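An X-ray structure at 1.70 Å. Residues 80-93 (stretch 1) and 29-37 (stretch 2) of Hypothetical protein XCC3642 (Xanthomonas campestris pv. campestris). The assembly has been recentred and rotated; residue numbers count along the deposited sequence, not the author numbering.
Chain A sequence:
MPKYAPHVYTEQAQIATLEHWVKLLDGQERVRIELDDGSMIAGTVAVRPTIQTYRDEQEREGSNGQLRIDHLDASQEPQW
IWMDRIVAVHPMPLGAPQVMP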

# COMPACT_ATOMS: atom_id res chain seq x y z
N TRP A 80 15.57 -16.94 3.75
CA TRP A 80 15.38 -15.53 4.07
C TRP A 80 15.51 -14.73 2.78
O TRP A 80 16.45 -14.94 2.01
CB TRP A 80 16.43 -15.02 5.06
CG TRP A 80 16.20 -15.45 6.47
CD1 TRP A 80 16.53 -16.66 7.03
CD2 TRP A 80 15.59 -14.68 7.52
NE1 TRP A 80 16.17 -16.68 8.36
CE2 TRP A 80 15.59 -15.48 8.68
CE3 TRP A 80 15.05 -13.39 7.58
CZ2 TRP A 80 15.06 -15.03 9.90
CZ3 TRP A 80 14.53 -12.95 8.79
CH2 TRP A 80 14.54 -13.76 9.93
N ILE A 81 14.56 -13.82 2.55
CA ILE A 81 14.57 -13.00 1.35
C ILE A 81 14.28 -11.54 1.69
O ILE A 81 13.56 -11.27 2.64
CB ILE A 81 13.49 -13.47 0.35
CG1 ILE A 81 13.77 -14.92 -0.07
CG2 ILE A 81 13.45 -12.55 -0.86
CD1 ILE A 81 12.75 -15.47 -1.06
N TRP A 82 14.85 -10.62 0.93
CA TRP A 82 14.57 -9.21 1.16
C TRP A 82 13.28 -8.96 0.38
O TRP A 82 13.15 -9.37 -0.77
CB TRP A 82 15.71 -8.31 0.66
CG TRP A 82 16.94 -8.43 1.50
CD1 TRP A 82 17.99 -9.28 1.31
CD2 TRP A 82 17.23 -7.72 2.71
NE1 TRP A 82 18.91 -9.15 2.32
CE2 TRP A 82 18.46 -8.19 3.20
CE3 TRP A 82 16.55 -6.72 3.44
CZ2 TRP A 82 19.04 -7.71 4.38
CZ3 TRP A 82 17.13 -6.24 4.62
CH2 TRP A 82 18.36 -6.74 5.07
N MET A 83 12.32 -8.30 1.03
CA MET A 83 11.01 -8.06 0.43
C MET A 83 10.90 -7.16 -0.81
O MET A 83 9.89 -7.24 -1.51
CB MET A 83 10.05 -7.58 1.52
CG MET A 83 9.59 -8.72 2.43
SD MET A 83 8.91 -8.18 4.02
CE MET A 83 7.22 -7.81 3.55
N ASP A 84 11.90 -6.34 -1.10
CA ASP A 84 11.83 -5.49 -2.29
C ASP A 84 11.90 -6.33 -3.58
O ASP A 84 11.73 -5.81 -4.68
CB ASP A 84 12.97 -4.46 -2.30
CG ASP A 84 14.34 -5.09 -2.17
OD1 ASP A 84 15.34 -4.40 -2.47
OD2 ASP A 84 14.43 -6.26 -1.75
N ARG A 85 12.16 -7.62 -3.43
CA ARG A 85 12.26 -8.53 -4.57
C ARG A 85 10.91 -9.14 -4.97
O ARG A 85 10.81 -9.82 -5.99
CB ARG A 85 13.25 -9.65 -4.25
CG ARG A 85 14.59 -9.19 -3.69
CD ARG A 85 15.49 -8.54 -4.74
NE ARG A 85 14.96 -7.28 -5.27
CZ ARG A 85 15.57 -6.53 -6.18
NH1 ARG A 85 16.75 -6.90 -6.66
NH2 ARG A 85 15.01 -5.41 -6.61
N ILE A 86 9.88 -8.89 -4.18
CA ILE A 86 8.55 -9.45 -4.44
C ILE A 86 7.71 -8.71 -5.46
O ILE A 86 7.64 -7.48 -5.45
CB ILE A 86 7.72 -9.56 -3.14
CG1 ILE A 86 8.38 -10.61 -2.24
CG2 ILE A 86 6.26 -9.88 -3.47
CD1 ILE A 86 7.77 -10.73 -0.85
N VAL A 87 7.04 -9.48 -6.32
CA VAL A 87 6.17 -8.95 -7.38
C VAL A 87 4.70 -9.35 -7.18
O VAL A 87 3.79 -8.66 -7.64
CB VAL A 87 6.65 -9.47 -8.75
CG1 VAL A 87 5.83 -8.86 -9.86
CG2 VAL A 87 8.12 -9.15 -8.93
N ALA A 88 4.47 -10.46 -6.48
CA ALA A 88 3.11 -10.92 -6.25
C ALA A 88 3.05 -11.92 -5.10
O ALA A 88 4.02 -12.64 -4.85
CB ALA A 88 2.54 -11.55 -7.52
N VAL A 89 1.92 -11.96 -4.41
CA VAL A 89 1.71 -12.88 -3.30
C VAL A 89 0.30 -13.43 -3.38
O VAL A 89 -0.67 -12.68 -3.29
CB VAL A 89 1.87 -12.17 -1.93
CG1 VAL A 89 1.56 -13.15 -0.81
CG2 VAL A 89 3.29 -11.62 -1.78
N HIS A 90 0.17 -14.74 -3.57
CA HIS A 90 -1.14 -15.37 -3.65
C HIS A 90 -1.30 -16.45 -2.58
O HIS A 90 -0.37 -17.20 -2.29
CB HIS A 90 -1.34 -15.94 -5.06
CG HIS A 90 -1.41 -14.88 -6.12
ND1 HIS A 90 -2.44 -13.97 -6.20
CD2 HIS A 90 -0.54 -14.54 -7.10
CE1 HIS A 90 -2.21 -13.13 -7.19
NE2 HIS A 90 -1.06 -13.45 -7.75
N PRO A 91 -2.49 -16.54 -1.97
CA PRO A 91 -2.78 -17.52 -0.92
C PRO A 91 -3.08 -18.93 -1.46
O PRO A 91 -3.19 -19.12 -2.66
CB PRO A 91 -3.99 -16.92 -0.24
CG PRO A 91 -4.75 -16.38 -1.42
CD PRO A 91 -3.68 -15.70 -2.24
N MET A 92 -3.18 -19.89 -0.54
CA MET A 92 -3.51 -21.30 -0.82
C MET A 92 -2.36 -22.30 -1.03
O MET A 92 -2.47 -23.47 -0.62
CB MET A 92 -4.50 -21.39 -2.00
CG MET A 92 -5.12 -22.77 -2.19
SD MET A 92 -6.00 -23.37 -0.75
CE MET A 92 -7.67 -23.08 -1.22
N PRO A 93 -1.26 -21.88 -1.68
CA PRO A 93 -0.17 -22.84 -1.87
C PRO A 93 0.76 -22.91 -0.66
O PRO A 93 1.99 -22.99 -0.86
CB PRO A 93 0.54 -22.30 -3.11
CG PRO A 93 0.36 -20.84 -2.96
CD PRO A 93 -1.08 -20.72 -2.56
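Stretch 2 29-37: ERVRIELDD

A classic beta bulge interrupts the pairing of these two strands: the carbonyl oxygen of E34 accepts hydrogen bonds from two successive amides of the facing strand, V87 N at 2.6 Å from E34 O and A88 N at 3.3 Å from the same E34 O. One residue of stretch 2 thus does the work of two positions, and the register slips by one between I86, which faces L35, and A88, which faces E34. The backbone of V87 makes this possible. Its phi/psi of -116/-26 departs from the extended values of its neighbours and turns its amide and the next toward a common acceptor.

The example illustrates a general principle: a bulge can absorb an extra residue in one strand without breaking the ladder around it. Stretch 2 is extended from R30 to L35, and its strand runs antiparallel to strand 86-91, with an angle of 158° between their N-to-C directions and a closest approach of 4.5 Å between the axes. Beyond the bulge the pairing is regular. E34 N donates to A88 O at 2.8 Å and almost linearly, completing the A88-E34 pair, whose CA atoms are 4.8 Å apart. V89 and I33 form the next, non-hydrogen-bonded pair, with 4.7 Å between V89 CA and I33 CA. H90 and R32 then exchange two bonds, R32 N to H90 O at 3.0 Å and H90 N to R32 O at 3.1 Å. Further along, the pairing loosens, and M92 N reaches R30 O only through a weak bond of 3.5 Å.

Alternation of side chains, the ordinary consequence of an extended backbone, gives the regular part of the ladder two distinct faces. V89, I33 and V31 share one, where V89 CG1 lies 4.2 Å from V31 CB and V89 CG2 lies 4.5 Å from I33 CG2. A88, H90, R32 and E34 occupy the other; there A88 CB approaches E34 CD to 3.6 Å, the small methyl resting against the end of the acidic side chain, while E34 OE1 lies near the plane of the H90 ring, at its edge, 4.4 Å from H90 CD2.

On the other side of the bulge, the side chains of I86 and L35 diverge, yet they remain in apolar contact, with I86 CG1 4.2 Å from L35 CD2. I86 CG1 also packs 3.7 Å from I33 CG2. The end of L35 extends to I81 in the preceding strand, where I81 CD1 and L35 CD1 are 4.2 Å apart.

The short 3-10 segment 83-85 leads into the paired strand, and its last residue fastens the far end of stretch 2. R85 O accepts a hydrogen bond from D36 N at 2.7 Å. Its side chain adds a salt bridge, R85 NH2 to D36 OD2 at 2.9 Å, but the carboxylate oxygen sits over a face of the guanidinium, so the attraction is one of charge rather than of a directed N-H.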

# COMPACT_ATOMS: atom_id res chain seq x y z
N GLU A 29 0.90 -18.01 7.49
CA GLU A 29 0.02 -18.20 6.34
C GLU A 29 0.79 -18.88 5.21
O GLU A 29 1.96 -18.59 4.97
CB GLU A 29 -0.52 -16.85 5.86
CG GLU A 29 -1.66 -16.92 4.86
CD GLU A 29 -3.02 -17.19 5.48
OE1 GLU A 29 -3.59 -18.28 5.20
OE2 GLU A 29 -3.54 -16.34 6.25
N ARG A 30 0.12 -19.80 4.51
CA ARG A 30 0.75 -20.51 3.40
C ARG A 30 0.51 -19.72 2.13
O ARG A 30 -0.63 -19.40 1.79
CB ARG A 30 0.16 -21.91 3.28
CG ARG A 30 0.65 -22.88 4.34
CD ARG A 30 -0.17 -24.16 4.33
NE ARG A 30 -0.01 -24.92 3.09
CZ ARG A 30 -0.94 -25.74 2.61
NH1 ARG A 30 -2.08 -25.89 3.27
NH2 ARG A 30 -0.73 -26.40 1.48
N VAL A 31 1.59 -19.39 1.43
CA VAL A 31 1.47 -18.60 0.21
C VAL A 31 2.50 -19.00 -0.83
O VAL A 31 3.43 -19.76 -0.56
CB VAL A 31 1.66 -17.10 0.52
CG1 VAL A 31 0.65 -16.65 1.56
CG2 VAL A 31 3.07 -16.86 1.02
N ARG A 32 2.29 -18.50 -2.04
CA ARG A 32 3.22 -18.73 -3.14
C ARG A 32 3.61 -17.31 -3.51
O ARG A 32 2.73 -16.45 -3.64
CB ARG A 32 2.54 -19.42 -4.32
CG ARG A 32 3.45 -20.30 -5.16
CD ARG A 32 2.63 -21.32 -5.95
NE ARG A 32 1.46 -20.71 -6.59
CZ ARG A 32 1.53 -19.77 -7.53
NH1 ARG A 32 2.70 -19.33 -7.96
NH2 ARG A 32 0.41 -19.27 -8.04
N ILE A 33 4.90 -17.07 -3.66
CA ILE A 33 5.41 -15.74 -3.96
C ILE A 33 6.08 -15.59 -5.31
O ILE A 33 6.82 -16.47 -5.73
CB ILE A 33 6.42 -15.33 -2.88
CG1 ILE A 33 5.77 -15.46 -1.50
CG2 ILE A 33 6.91 -13.91 -3.12
CD1 ILE A 33 6.73 -15.28 -0.34
N GLU A 34 5.81 -14.48 -5.99
CA GLU A 34 6.43 -14.18 -7.27
C GLU A 34 7.55 -13.16 -7.01
O GLU A 34 7.30 -12.10 -6.43
CB GLU A 34 5.42 -13.60 -8.26
CG GLU A 34 4.32 -14.56 -8.69
CD GLU A 34 3.54 -14.06 -9.91
OE1 GLU A 34 2.53 -14.70 -10.28
OE2 GLU A 34 3.95 -13.04 -10.49
N LEU A 35 8.77 -13.50 -7.42
CA LEU A 35 9.95 -12.65 -7.24
C LEU A 35 10.37 -11.97 -8.55
O LEU A 35 10.11 -12.50 -9.62
CB LEU A 35 11.12 -13.50 -6.72
CG LEU A 35 10.92 -14.19 -5.37
CD1 LEU A 35 11.95 -15.29 -5.19
CD2 LEU A 35 11.02 -13.16 -4.25
N ASP A 36 11.04 -10.82 -8.45
CA ASP A 36 11.45 -10.06 -9.64
C ASP A 36 12.58 -10.65 -10.50
O ASP A 36 13.02 -10.02 -11.46
CB ASP A 36 11.81 -8.62 -9.25
CG ASP A 36 13.05 -8.52 -8.37
OD1 ASP A 36 13.71 -9.55 -8.14
OD2 ASP A 36 13.37 -7.41 -7.92
N ASP A 37 13.04 -11.85 -10.15
CA ASP A 37 14.09 -12.53 -10.92
C ASP A 37 13.47 -13.67 -11.73
O ASP A 37 14.17 -14.47 -12.36
CB ASP A 37 15.14 -13.08 -9.97
CG ASP A 37 14.66 -14.29 -9.21
OD1 ASP A 37 13.47 -14.30 -8.83
OD2 ASP A 37 15.47 -15.21 -8.99